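Local atomic coordinates of CD180 antigen (Mus musculus, PDB entry 3T6Q), a protein that may cooperate with MD-1 and TLR4 in the innate response of B cells to bacterial lipopolysaccharide, leading to NF-kappa-B activation. Residues Tyr17-Leu22 and Gly29-Ser34; Asp121-His126 and Leu134-Asn139; Asp239-Asp242 and Ala246-Glu249; Leu430-Ser435 and Gln443-Leu448; Asn470-Leu475 and Leu481-Cys486. One frame throughout, in Å; residues are numbered along the deposited sequence. Where two conformers were deposited one is given.

Contact 1 (Tyr17-Leu22 and Gly29-Ser34); sequences YNCENL and GTLPNS. With NAG (2-acetamido-2-deoxy-beta-D-glucopyranose), chain Q.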
# COMPACT_ATOMS: atom_id res chain seq x y z
N TYR A 17 -2.39 31.26 2.54
CA TYR A 17 -3.57 30.99 1.73
C TYR A 17 -3.99 29.54 1.87
O TYR A 17 -3.13 28.63 1.84
CB TYR A 17 -3.33 31.40 0.26
CG TYR A 17 -3.22 32.91 0.14
CD1 TYR A 17 -4.35 33.70 -0.08
CD2 TYR A 17 -1.99 33.55 0.34
CE1 TYR A 17 -4.25 35.09 -0.14
CE2 TYR A 17 -1.88 34.92 0.28
CZ TYR A 17 -3.01 35.68 0.05
OH TYR A 17 -2.88 37.05 0.01
N ASN A 18 -5.29 29.35 2.10
CA ASN A 18 -5.89 28.03 2.10
C ASN A 18 -6.72 27.81 0.84
O ASN A 18 -7.79 28.38 0.67
CB ASN A 18 -6.77 27.86 3.33
CG ASN A 18 -7.29 26.45 3.48
OD1 ASN A 18 -7.73 25.83 2.51
ND2 ASN A 18 -7.20 25.92 4.67
N CYS A 19 -6.20 26.97 -0.06
CA CYS A 19 -6.88 26.62 -1.30
C CYS A 19 -7.39 25.17 -1.29
O CYS A 19 -7.57 24.57 -2.35
CB CYS A 19 -5.92 26.76 -2.47
SG CYS A 19 -4.86 28.21 -2.35
N GLU A 20 -7.60 24.61 -0.10
CA GLU A 20 -8.00 23.20 0.02
C GLU A 20 -9.33 22.95 -0.66
O GLU A 20 -10.24 23.78 -0.57
CB GLU A 20 -8.15 22.78 1.48
CG GLU A 20 -6.86 22.77 2.27
CD GLU A 20 -7.08 22.32 3.70
OE1 GLU A 20 -8.02 22.84 4.36
OE2 GLU A 20 -6.33 21.43 4.17
N ASN A 21 -9.46 21.80 -1.32
CA ASN A 21 -10.76 21.33 -1.85
C ASN A 21 -11.37 22.13 -2.97
O ASN A 21 -12.59 22.06 -3.15
CB ASN A 21 -11.81 21.28 -0.74
CG ASN A 21 -11.62 20.14 0.18
OD1 ASN A 21 -11.43 19.01 -0.27
ND2 ASN A 21 -11.66 20.41 1.49
N LEU A 22 -10.56 22.88 -3.71
CA LEU A 22 -11.09 23.71 -4.80
C LEU A 22 -10.98 23.09 -6.20
O LEU A 22 -11.29 23.75 -7.18
CB LEU A 22 -10.43 25.09 -4.76
CG LEU A 22 -10.86 25.92 -3.53
CD1 LEU A 22 -10.00 27.17 -3.37
CD2 LEU A 22 -12.35 26.28 -3.68
N GLY A 29 -3.28 32.12 -10.39
CA GLY A 29 -2.49 33.29 -10.77
C GLY A 29 -2.68 34.43 -9.78
O GLY A 29 -1.81 35.27 -9.64
N THR A 30 -3.81 34.44 -9.08
CA THR A 30 -4.07 35.47 -8.08
C THR A 30 -3.31 35.35 -6.75
O THR A 30 -3.43 36.24 -5.91
CB THR A 30 -5.58 35.58 -7.75
OG1 THR A 30 -6.07 34.31 -7.30
CG2 THR A 30 -6.38 36.03 -8.98
N LEU A 31 -2.56 34.27 -6.53
CA LEU A 31 -1.78 34.13 -5.27
C LEU A 31 -0.52 34.94 -5.37
O LEU A 31 0.24 34.76 -6.33
CB LEU A 31 -1.39 32.67 -4.94
CG LEU A 31 -2.45 31.60 -4.66
CD1 LEU A 31 -1.74 30.25 -4.48
CD2 LEU A 31 -3.30 31.92 -3.44
N PRO A 32 -0.26 35.81 -4.38
CA PRO A 32 0.90 36.71 -4.44
C PRO A 32 2.23 35.98 -4.39
O PRO A 32 2.34 34.88 -3.81
CB PRO A 32 0.72 37.60 -3.20
CG PRO A 32 -0.10 36.77 -2.26
CD PRO A 32 -1.06 36.05 -3.16
N ASN A 33 3.24 36.58 -5.00
CA ASN A 33 4.60 36.04 -5.04
C ASN A 33 5.24 35.94 -3.66
O ASN A 33 6.22 35.21 -3.46
CB ASN A 33 5.48 36.92 -5.94
CG ASN A 33 5.16 36.75 -7.42
OD1 ASN A 33 4.60 35.73 -7.84
ND2 ASN A 33 5.53 37.77 -8.21
N SER A 34 4.66 36.69 -2.73
CA SER A 34 5.12 36.74 -1.36
C SER A 34 4.54 35.62 -0.47
O SER A 34 4.93 35.52 0.69
CB SER A 34 4.72 38.07 -0.76
OG SER A 34 3.31 38.17 -0.84
C1 NAG Q . 5.36 37.82 -9.65
C2 NAG Q . 5.83 39.27 -9.83
C3 NAG Q . 6.49 39.60 -11.18
C4 NAG Q . 7.15 38.41 -11.88
C5 NAG Q . 6.40 37.11 -11.62
C6 NAG Q . 7.12 35.89 -12.21
C7 NAG Q . 4.81 41.19 -8.75
C8 NAG Q . 3.60 42.07 -8.64
N2 NAG Q . 4.73 40.19 -9.63
O3 NAG Q . 7.45 40.61 -10.96
O4 NAG Q . 7.19 38.66 -13.27
O5 NAG Q . 6.30 36.94 -10.22
O6 NAG Q . 8.17 35.51 -11.36
O7 NAG Q . 5.81 41.39 -8.05
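Tyr17, in strand 16-18, and Leu31, in the irregular loop leading to strand 37-39, bring the two backbones closest, their CA atoms 7.9 Å apart. No hydrogen bond crosses this gap, which is filled by apolar side chains. Leu31 and Tyr17 slide past each other in opposite directions, and the CD2 methyl of Leu31 rests 3.7 Å from CG of Tyr17, reaching its CB just as closely. With CG beside its backbone N (chi1 -69°), the Tyr17 ring reaches Pro32, which comes from the opposite direction. CG of Pro32 lies 3.6 Å from CE2 of Tyr17, approaching the ring obliquely. The phenol oxygen brushes the proline too, but its polar partners are Glu10 OE1 and the backbone N of Asn14. Leu31 CD2 also touches SG of Cys19 at 4.2 Å. Both segments belong to the LRRNT cap, the disulfide-bonded module that covers the N-terminal end of a leucine-rich repeat solenoid, and Cys19 is bonded to Cys8 in it. Leu38 of strand 37-39 touches Tyr17, Cys19 and Leu31, so the cap packs directly on the first repeat. At the strand's end, Asn18 OD1 accepts from Glu20 N at 2.9 Å in an Asx turn. Asn18 ND2 returns a bond to Glu20 OE1, meeting it from above the carboxylate plane, while Glu20 OE2 forms a salt bridge with a basic side chain of another protein chain. Asn33 carries an N-linked sugar, its ND2 joined to C1 of the NAG.

Contact 2 (Asp121-His126 and Leu134-Asn139); sequences DFIPLH and LYLGSN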
# COMPACT_ATOMS: atom_id res chain seq x y z
N ASP A 121 14.62 4.65 -0.51
CA ASP A 121 15.33 5.15 -1.71
C ASP A 121 14.39 5.67 -2.82
O ASP A 121 14.85 6.24 -3.81
CB ASP A 121 16.37 4.14 -2.25
CG ASP A 121 15.75 2.82 -2.70
OD1 ASP A 121 16.36 1.74 -2.47
OD2 ASP A 121 14.65 2.84 -3.28
N PHE A 122 13.08 5.51 -2.64
CA PHE A 122 12.12 6.19 -3.56
C PHE A 122 12.32 7.71 -3.49
O PHE A 122 11.99 8.42 -4.43
CB PHE A 122 10.67 5.84 -3.16
CG PHE A 122 9.64 6.34 -4.14
CD1 PHE A 122 9.10 7.62 -4.02
CD2 PHE A 122 9.21 5.52 -5.19
CE1 PHE A 122 8.14 8.09 -4.89
CE2 PHE A 122 8.25 5.99 -6.07
CZ PHE A 122 7.71 7.27 -5.93
N ILE A 123 12.76 8.21 -2.34
CA ILE A 123 12.82 9.65 -2.11
C ILE A 123 14.30 10.08 -2.22
O ILE A 123 15.12 9.71 -1.35
CB ILE A 123 12.26 10.04 -0.73
CG1 ILE A 123 10.92 9.30 -0.46
CG2 ILE A 123 12.10 11.55 -0.65
CD1 ILE A 123 10.46 9.39 0.99
N PRO A 124 14.65 10.79 -3.31
CA PRO A 124 16.08 11.18 -3.45
C PRO A 124 16.36 12.34 -2.54
O PRO A 124 15.92 13.46 -2.79
CB PRO A 124 16.21 11.56 -4.94
CG PRO A 124 15.01 10.95 -5.62
CD PRO A 124 13.91 10.98 -4.57
N LEU A 125 17.01 12.06 -1.41
CA LEU A 125 17.19 13.10 -0.37
C LEU A 125 18.63 13.63 -0.23
O LEU A 125 18.93 14.30 0.74
CB LEU A 125 16.75 12.59 0.99
CG LEU A 125 15.23 12.46 1.16
CD1 LEU A 125 14.92 11.43 2.24
CD2 LEU A 125 14.61 13.81 1.47
N HIS A 126 19.51 13.31 -1.18
CA HIS A 126 20.93 13.73 -1.13
C HIS A 126 21.16 15.24 -1.02
O HIS A 126 22.21 15.67 -0.55
CB HIS A 126 21.65 13.16 -2.34
CG HIS A 126 21.03 13.57 -3.65
ND1 HIS A 126 20.00 12.90 -4.21
CD2 HIS A 126 21.29 14.66 -4.47
CE1 HIS A 126 19.64 13.52 -5.35
NE2 HIS A 126 20.44 14.59 -5.51
N LEU A 134 11.33 12.98 9.30
CA LEU A 134 10.92 12.27 8.11
C LEU A 134 9.75 11.34 8.48
O LEU A 134 9.96 10.40 9.27
CB LEU A 134 12.09 11.43 7.62
CG LEU A 134 12.28 11.19 6.11
CD1 LEU A 134 13.01 9.89 5.81
CD2 LEU A 134 11.09 11.43 5.19
N TYR A 135 8.57 11.55 7.90
CA TYR A 135 7.38 10.73 8.21
C TYR A 135 7.10 9.81 7.02
O TYR A 135 6.79 10.27 5.94
CB TYR A 135 6.19 11.65 8.47
CG TYR A 135 6.36 12.44 9.75
CD1 TYR A 135 5.71 12.04 10.94
CD2 TYR A 135 7.19 13.55 9.79
CE1 TYR A 135 5.86 12.77 12.14
CE2 TYR A 135 7.34 14.29 10.98
CZ TYR A 135 6.70 13.88 12.14
OH TYR A 135 6.86 14.64 13.31
N LEU A 136 7.21 8.52 7.25
CA LEU A 136 7.12 7.50 6.20
C LEU A 136 5.99 6.51 6.53
O LEU A 136 6.01 5.38 6.08
CB LEU A 136 8.45 6.79 6.17
CG LEU A 136 9.66 7.72 5.81
CD1 LEU A 136 10.93 6.87 5.81
CD2 LEU A 136 9.48 8.37 4.44
N GLY A 137 5.03 6.93 7.36
CA GLY A 137 3.95 5.99 7.84
C GLY A 137 3.03 5.44 6.75
O GLY A 137 2.89 6.07 5.68
N SER A 138 2.40 4.29 7.01
CA SER A 138 1.29 3.77 6.16
C SER A 138 1.74 3.45 4.72
O SER A 138 0.96 3.57 3.77
CB SER A 138 0.09 4.71 6.14
OG SER A 138 -0.30 5.01 7.48
N ASN A 139 2.96 2.94 4.61
CA ASN A 139 3.56 2.53 3.35
C ASN A 139 3.81 1.04 3.29
O ASN A 139 3.15 0.30 4.03
CB ASN A 139 4.84 3.36 3.11
CG ASN A 139 4.52 4.78 2.68
OD1 ASN A 139 3.64 4.99 1.83
ND2 ASN A 139 5.18 5.74 3.28
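Ile123 and Leu136 cross obliquely, and only their outermost methyls meet: CD1 of Ile123 lies 3.7 Å from CD2 of Leu136. In Ile123 the longer branch, CG1, stands beside the backbone N (chi1 -45°), and this sends CD1 inward while CG2 stands anti to that nitrogen. A second pair lies two residues on from Ile123 and two residues back from Leu136. Leu125 and Leu134 both aim their CB atoms at the opposite segment, and their CD1 methyls come to 4.3 Å, a looser approach. The backbones stay far apart, the CA atoms of Ile123 and Leu136 being 10.3 Å from each other, so the contact consists wholly of side-chain ends. Leu110 of strand 109-111 touches Ile123, Leu125 and Leu134, and Leu158 of strand 157-159 packs on Leu134 as well. Beyond the strand, Asn139 ND2 turns back to Leu136 O in a weak bond of 2.9 Å and also donates to Phe112 O, while its OD1 accepts from Thr115 N. Leu136 O in turn receives Asn163 ND2 from the next coil. Leu134, Leu136 and Asn139 thus hold the L-x-L-x-x-N places of a leucine-rich repeat, with leucines filling the solenoid core and the asparagine forming a rung of the asparagine ladder that ties successive coils together.

Contact 3 (Asp239-Asp242 and Ala246-Glu249); sequences DDED and AVFE. With CU (copper (II) ion), chain J.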
# COMPACT_ATOMS: atom_id res chain seq x y z
N ASP A 239 -4.91 -8.28 19.74
CA ASP A 239 -4.95 -9.45 20.61
C ASP A 239 -4.15 -9.23 21.89
O ASP A 239 -3.13 -8.54 21.89
CB ASP A 239 -4.40 -10.67 19.88
CG ASP A 239 -5.37 -11.22 18.87
OD1 ASP A 239 -6.59 -10.94 18.97
OD2 ASP A 239 -4.91 -11.95 17.97
N ASP A 240 -4.65 -9.83 22.97
CA ASP A 240 -3.97 -9.85 24.26
C ASP A 240 -2.86 -10.88 24.28
O ASP A 240 -3.01 -11.98 23.73
CB ASP A 240 -4.97 -10.20 25.36
CG ASP A 240 -5.88 -9.05 25.73
OD1 ASP A 240 -5.79 -7.99 25.08
OD2 ASP A 240 -6.68 -9.22 26.67
N GLU A 241 -1.74 -10.53 24.90
CA GLU A 241 -0.80 -11.55 25.34
C GLU A 241 -0.78 -11.65 26.88
O GLU A 241 -1.03 -10.68 27.60
CB GLU A 241 0.61 -11.37 24.71
CG GLU A 241 1.44 -10.18 25.22
CD GLU A 241 2.95 -10.38 25.02
OE1 GLU A 241 3.59 -9.59 24.29
OE2 GLU A 241 3.50 -11.32 25.60
N ASP A 242 -0.49 -12.85 27.38
CA ASP A 242 -0.41 -13.10 28.82
C ASP A 242 0.70 -12.27 29.44
O ASP A 242 1.84 -12.32 28.97
CB ASP A 242 -0.18 -14.60 29.08
CG ASP A 242 -1.26 -15.49 28.43
OD1 ASP A 242 -2.47 -15.19 28.55
OD2 ASP A 242 -0.88 -16.51 27.80
N ALA A 246 7.86 -12.72 33.77
CA ALA A 246 8.78 -13.21 32.71
C ALA A 246 8.96 -12.26 31.52
O ALA A 246 10.05 -12.18 30.96
CB ALA A 246 8.37 -14.59 32.20
N VAL A 247 7.89 -11.58 31.11
CA VAL A 247 7.91 -10.73 29.94
C VAL A 247 8.99 -9.64 30.03
O VAL A 247 9.58 -9.24 29.03
CB VAL A 247 6.49 -10.12 29.73
CG1 VAL A 247 6.51 -8.96 28.75
CG2 VAL A 247 5.49 -11.20 29.28
N PHE A 248 9.24 -9.14 31.24
CA PHE A 248 10.03 -7.90 31.44
C PHE A 248 11.51 -8.09 31.78
O PHE A 248 12.21 -7.11 32.07
CB PHE A 248 9.37 -7.07 32.54
CG PHE A 248 7.92 -6.75 32.23
CD1 PHE A 248 7.58 -5.91 31.16
CD2 PHE A 248 6.90 -7.30 32.99
CE1 PHE A 248 6.25 -5.61 30.86
CE2 PHE A 248 5.56 -7.02 32.69
CZ PHE A 248 5.24 -6.17 31.63
N GLU A 249 11.97 -9.34 31.74
CA GLU A 249 13.36 -9.69 32.13
C GLU A 249 14.42 -8.79 31.50
O GLU A 249 15.35 -8.34 32.19
CB GLU A 249 13.60 -11.18 31.79
CG GLU A 249 12.86 -12.13 32.74
CD GLU A 249 13.40 -12.11 34.16
OE1 GLU A 249 14.31 -12.95 34.47
OE2 GLU A 249 12.95 -11.29 35.02
CU CU J . 13.68 -11.43 36.88
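Val247 meets the opposite segment entirely through oxygen atoms, an odd partnership for a buried methyl. Its CG2 lies 3.8 Å from the backbone O of Asp242 and 4.2 Å from OE2 of Glu241. No hydrogen bond joins the segments, so this is van der Waals contact with the polar surface of an acidic loop. Glu241 and Val247 approach at a slant. In Glu241, CG sits between the backbone N and the carbonyl carbon (chi1 72°), and the chain then runs extended, which carries the carboxylate over toward the methyl. Its other oxygen, OE1, accepts from Leu215 N at the start of helix 215-221; that helix end would be expected to favour the charged form. Val247 turns CG1 the other way, anti to its own backbone N (chi1 166°). This branch lies 3.9 Å above the plane of the Phe248 ring, offset toward the rim. Both segments belong to the loop that links strand 226-231 to strand 255-260 in the leucine-rich repeat solenoid; 239-242 is irregular, whereas 246-249 is part of a 3-10 turn. Phe248, in that turn, meets Phe277 edge-to-face and Phe219 with steeply inclined planes. Exposed Glu249, in the same 3-10 segment, binds the copper ion through OE2 at 2.0 Å. Its OE1 stays 2.9 Å from the metal, so the carboxylate is held mainly by one oxygen. His275 NE2 is a further ligand of the same copper.

Contact 4 (Leu430-Ser435 and Gln443-Leu448); sequences LNLSHS and QLFDGL. With NAG (2-acetamido-2-deoxy-beta-D-glucopyranose), chain F.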
# COMPACT_ATOMS: atom_id res chain seq x y z
N LEU A 430 -8.16 28.25 41.18
CA LEU A 430 -9.28 27.48 41.74
C LEU A 430 -10.37 27.39 40.65
O LEU A 430 -10.86 28.44 40.19
CB LEU A 430 -9.81 28.15 43.02
CG LEU A 430 -11.03 27.57 43.71
CD1 LEU A 430 -10.84 26.08 44.06
CD2 LEU A 430 -11.34 28.36 44.99
N ASN A 431 -10.71 26.17 40.23
CA ASN A 431 -11.70 26.01 39.17
C ASN A 431 -12.93 25.37 39.81
O ASN A 431 -12.88 24.20 40.24
CB ASN A 431 -11.16 25.19 37.97
CG ASN A 431 -12.12 25.18 36.79
OD1 ASN A 431 -13.29 25.49 36.93
ND2 ASN A 431 -11.65 24.80 35.62
N LEU A 432 -14.03 26.13 39.84
CA LEU A 432 -15.31 25.69 40.41
C LEU A 432 -16.43 25.73 39.38
O LEU A 432 -17.62 25.91 39.73
CB LEU A 432 -15.70 26.60 41.60
CG LEU A 432 -14.67 26.59 42.78
CD1 LEU A 432 -14.98 27.58 43.88
CD2 LEU A 432 -14.57 25.20 43.39
N SER A 433 -16.05 25.62 38.12
CA SER A 433 -17.00 25.63 37.02
C SER A 433 -18.10 24.60 37.30
O SER A 433 -17.80 23.45 37.58
CB SER A 433 -16.26 25.28 35.74
OG SER A 433 -17.15 25.31 34.64
N HIS A 434 -19.37 25.01 37.21
CA HIS A 434 -20.51 24.08 37.47
C HIS A 434 -20.53 23.34 38.79
O HIS A 434 -21.16 22.30 38.91
CB HIS A 434 -20.67 23.11 36.28
CG HIS A 434 -20.85 23.82 34.99
ND1 HIS A 434 -22.07 23.98 34.40
CD2 HIS A 434 -19.94 24.45 34.17
CE1 HIS A 434 -21.92 24.67 33.26
NE2 HIS A 434 -20.62 24.96 33.11
N SER A 435 -19.89 23.89 39.84
CA SER A 435 -19.90 23.25 41.16
C SER A 435 -21.23 23.57 41.88
O SER A 435 -21.56 23.00 42.91
CB SER A 435 -18.69 23.73 41.99
OG SER A 435 -17.46 23.18 41.46
N GLN A 443 -18.41 34.34 53.50
CA GLN A 443 -17.32 33.52 54.08
C GLN A 443 -16.80 32.43 53.12
O GLN A 443 -15.78 31.78 53.39
CB GLN A 443 -17.81 32.83 55.38
CG GLN A 443 -18.34 33.79 56.46
CD GLN A 443 -19.85 34.08 56.40
OE1 GLN A 443 -20.40 34.66 57.33
NE2 GLN A 443 -20.52 33.71 55.30
N LEU A 444 -17.48 32.24 52.01
CA LEU A 444 -17.16 31.06 51.14
C LEU A 444 -15.69 30.98 50.76
O LEU A 444 -15.09 29.88 50.80
CB LEU A 444 -18.09 31.01 49.92
CG LEU A 444 -17.80 29.92 48.86
CD1 LEU A 444 -18.07 28.59 49.52
CD2 LEU A 444 -18.70 30.13 47.65
N PHE A 445 -15.10 32.14 50.43
CA PHE A 445 -13.72 32.20 49.95
C PHE A 445 -12.71 32.75 50.92
O PHE A 445 -11.60 33.13 50.50
CB PHE A 445 -13.62 32.94 48.60
CG PHE A 445 -14.36 32.20 47.48
CD1 PHE A 445 -14.06 30.86 47.20
CD2 PHE A 445 -15.36 32.83 46.76
CE1 PHE A 445 -14.75 30.19 46.19
CE2 PHE A 445 -16.02 32.18 45.73
CZ PHE A 445 -15.75 30.85 45.46
N ASP A 446 -13.05 32.76 52.19
CA ASP A 446 -12.07 33.15 53.21
C ASP A 446 -10.86 32.23 53.18
O ASP A 446 -10.99 31.01 53.02
CB ASP A 446 -12.68 33.08 54.62
CG ASP A 446 -13.65 34.22 54.93
OD1 ASP A 446 -13.63 35.26 54.26
OD2 ASP A 446 -14.46 34.06 55.86
N GLY A 447 -9.68 32.81 53.37
CA GLY A 447 -8.47 32.03 53.50
C GLY A 447 -7.75 31.81 52.18
O GLY A 447 -6.87 30.97 52.11
N LEU A 448 -8.09 32.61 51.16
CA LEU A 448 -7.43 32.55 49.86
C LEU A 448 -6.71 33.87 49.50
O LEU A 448 -7.00 34.46 48.46
CB LEU A 448 -8.45 32.19 48.76
CG LEU A 448 -9.11 30.83 49.05
CD1 LEU A 448 -10.25 30.65 48.03
CD2 LEU A 448 -8.07 29.74 48.96
C1 NAG F . -10.27 24.46 35.40
C2 NAG F . -10.03 23.54 34.19
C3 NAG F . -8.51 23.39 34.00
C4 NAG F . -7.78 24.75 33.90
C5 NAG F . -8.20 25.67 35.05
C6 NAG F . -7.65 27.09 34.91
C7 NAG F . -11.59 21.71 33.61
C8 NAG F . -12.16 20.35 33.98
N2 NAG F . -10.68 22.23 34.42
O3 NAG F . -8.25 22.63 32.81
O4 NAG F . -6.36 24.57 34.08
O5 NAG F . -9.62 25.73 35.17
O6 NAG F . -8.05 27.63 33.67
O7 NAG F . -11.97 22.29 32.60
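Leu432 drives its CD1 methyl against the edge of the Phe445 ring, near the ring plane, at 3.5 Å from CE1. The two side chains come from opposite directions. Leu430 CD2 approaches the same CE1 obliquely at 4.1 Å, and also touches CD1 of Leu448, whose side chain lies across it at about a right angle. Phe445 keeps CG beside its backbone N (chi1 -64°), which aims the ring at the two leucines; over the centre of one face sits CG of the adjacent Leu444, 3.9 Å above the plane. Leu430 and Leu432 are the leucine pair of a leucine-rich repeat, and Phe445 and Leu448 fit its F-x-x-L pattern. Behind the leucines, Asn431 OD1 accepts from Ser433 N, which lies in the carbonyl plane at 3.0 Å, to close an Asx turn. The ND2 of Asn431 is linked to C1 of an N-linked NAG, which is also hydrogen-bonded to Asp406. Ser435 OG bonds to Thr410 O. Strand 429-431 runs parallel between strands 404-406 and 453-455, where Leu405 and Leu454 flank Leu430, and Leu454 also packs on Phe445.

Contact 5 (Asn470-Leu475 and Leu481-Cys486); sequences NSLQTL and LVLSFC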
# COMPACT_ATOMS: atom_id res chain seq x y z
N ASN A 470 -20.73 39.90 48.68
CA ASN A 470 -20.71 38.63 47.96
C ASN A 470 -19.44 37.85 48.38
O ASN A 470 -18.58 38.40 49.09
CB ASN A 470 -20.79 38.92 46.45
CG ASN A 470 -19.62 39.76 45.95
OD1 ASN A 470 -18.46 39.31 45.99
ND2 ASN A 470 -19.90 40.98 45.49
N SER A 471 -19.32 36.59 47.98
CA SER A 471 -18.11 35.81 48.36
C SER A 471 -16.78 36.34 47.81
O SER A 471 -15.72 36.03 48.36
CB SER A 471 -18.25 34.37 47.90
OG SER A 471 -18.21 34.34 46.48
N LEU A 472 -16.83 37.12 46.72
CA LEU A 472 -15.61 37.52 45.99
C LEU A 472 -14.81 38.62 46.64
O LEU A 472 -13.62 38.76 46.37
CB LEU A 472 -15.94 37.94 44.54
CG LEU A 472 -16.78 36.97 43.70
CD1 LEU A 472 -17.21 37.69 42.42
CD2 LEU A 472 -15.99 35.70 43.35
N GLN A 473 -15.45 39.41 47.50
CA GLN A 473 -14.81 40.62 48.03
C GLN A 473 -13.59 40.33 48.95
O GLN A 473 -12.82 41.24 49.26
CB GLN A 473 -15.85 41.54 48.70
CG GLN A 473 -17.00 42.04 47.80
CD GLN A 473 -16.73 43.38 47.11
OE1 GLN A 473 -15.73 43.53 46.43
NE2 GLN A 473 -17.66 44.34 47.25
N THR A 474 -13.38 39.06 49.35
CA THR A 474 -12.16 38.67 50.09
C THR A 474 -10.95 38.32 49.21
O THR A 474 -9.89 38.01 49.75
CB THR A 474 -12.41 37.45 51.04
OG1 THR A 474 -12.82 36.28 50.29
CG2 THR A 474 -13.45 37.79 52.12
N LEU A 475 -11.10 38.36 47.88
CA LEU A 475 -10.04 37.86 46.99
C LEU A 475 -9.16 39.02 46.45
O LEU A 475 -9.15 39.33 45.26
CB LEU A 475 -10.66 37.00 45.84
CG LEU A 475 -11.47 35.80 46.39
CD1 LEU A 475 -12.23 35.13 45.26
CD2 LEU A 475 -10.57 34.79 47.11
N LEU A 481 -11.19 36.32 36.61
CA LEU A 481 -12.50 35.98 37.13
C LEU A 481 -13.39 35.59 35.95
O LEU A 481 -13.58 36.39 35.00
CB LEU A 481 -13.11 37.16 37.91
CG LEU A 481 -14.53 37.05 38.48
CD1 LEU A 481 -14.62 35.83 39.43
CD2 LEU A 481 -14.89 38.37 39.21
N VAL A 482 -13.91 34.36 36.00
CA VAL A 482 -14.78 33.84 34.91
C VAL A 482 -16.16 33.65 35.56
O VAL A 482 -16.33 32.85 36.49
CB VAL A 482 -14.30 32.48 34.35
CG1 VAL A 482 -15.23 31.97 33.24
CG2 VAL A 482 -12.87 32.59 33.85
N LEU A 483 -17.12 34.44 35.08
CA LEU A 483 -18.49 34.40 35.54
C LEU A 483 -19.44 34.20 34.40
O LEU A 483 -20.58 34.68 34.44
CB LEU A 483 -18.84 35.70 36.29
CG LEU A 483 -18.22 35.88 37.69
CD1 LEU A 483 -18.51 37.29 38.20
CD2 LEU A 483 -18.79 34.88 38.69
N SER A 484 -19.00 33.49 33.38
CA SER A 484 -19.83 33.29 32.21
C SER A 484 -20.90 32.21 32.51
O SER A 484 -20.70 31.41 33.41
CB SER A 484 -18.96 32.94 31.01
OG SER A 484 -18.12 31.83 31.34
N PHE A 485 -22.03 32.21 31.78
CA PHE A 485 -23.12 31.22 32.07
C PHE A 485 -23.56 31.13 33.51
O PHE A 485 -23.78 30.02 34.05
CB PHE A 485 -22.65 29.81 31.63
CG PHE A 485 -22.35 29.72 30.16
CD1 PHE A 485 -23.38 29.48 29.24
CD2 PHE A 485 -21.06 29.92 29.69
CE1 PHE A 485 -23.11 29.44 27.87
CE2 PHE A 485 -20.79 29.86 28.35
CZ PHE A 485 -21.80 29.62 27.43
N CYS A 486 -23.65 32.26 34.18
CA CYS A 486 -24.05 32.28 35.57
C CYS A 486 -25.52 32.76 35.76
O CYS A 486 -25.89 33.15 36.87
CB CYS A 486 -23.09 33.15 36.41
SG CYS A 486 -21.52 32.24 36.70
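Leu472 and Leu481 meet with no flat group between them; the planar groups lie to the rear. Behind Leu472 is the Asn470 amide, whose OD1 accepts from Leu472 N at 2.8 Å in the carbonyl plane, forming an Asx turn. The N-H...O angle is only 133°, so the bond is markedly bent. Asn470 ND2 donates to Ala495 O and to Gln467 O, so both ends of the amide are engaged and its rotation is fixed. Past the strand, the Phe485 ring stacks on His509 of the next repeat. The contact proper is a meeting of leucines, tip to tip. CD1 of Leu472 lies 4.0 Å from CD2 of Leu481, and the other two methyls, Leu472 CD2 and Leu481 CD1, are 4.2 Å apart. Leu481 extends CG opposite to its backbone N (chi1 176°), whereas Leu472 carries CG beside its own (chi1 -51°), and these torsions point the two methyl pairs at each other. Leu483 joins more loosely, with its CD1 4.4 Å from Leu472 CD1. Leu475 N bonds to Leu472 O, fastening the short turn that presents Leu472. Leu481 and Leu483 are the leucine pair of one repeat, and Leu472, from the preceding one, stands where the consensus often has phenylalanine. Strand 480-482 lies between the parallel strands 453-455 and 504-506, with Leu454 packing on both Leu472 and Leu475 and Leu481 bonding through its backbone to His504 and Asp506.

The five contacts follow one another along the curved leucine-rich repeat solenoid, from the N-terminal cap to the later repeats. Contacts 1 and 2 have centres about 27 Å apart, contacts 2 and 3 about 33 Å, and contacts 3 and 4 about 47 Å, with no touching between them. Contacts 4 and 5 are neighbours, their centres about 9 Å apart: Phe445 CE2 lies 3.2 Å from Ser471 OG, and Leu448 CB 3.7 Å from Leu475 CD2, so the two contacts pack directly on each other. The curve brings contact 5 back to about 47 Å from contact 1, centre to centre. Sugars mark contacts 1 and 4, and copper marks contact 3.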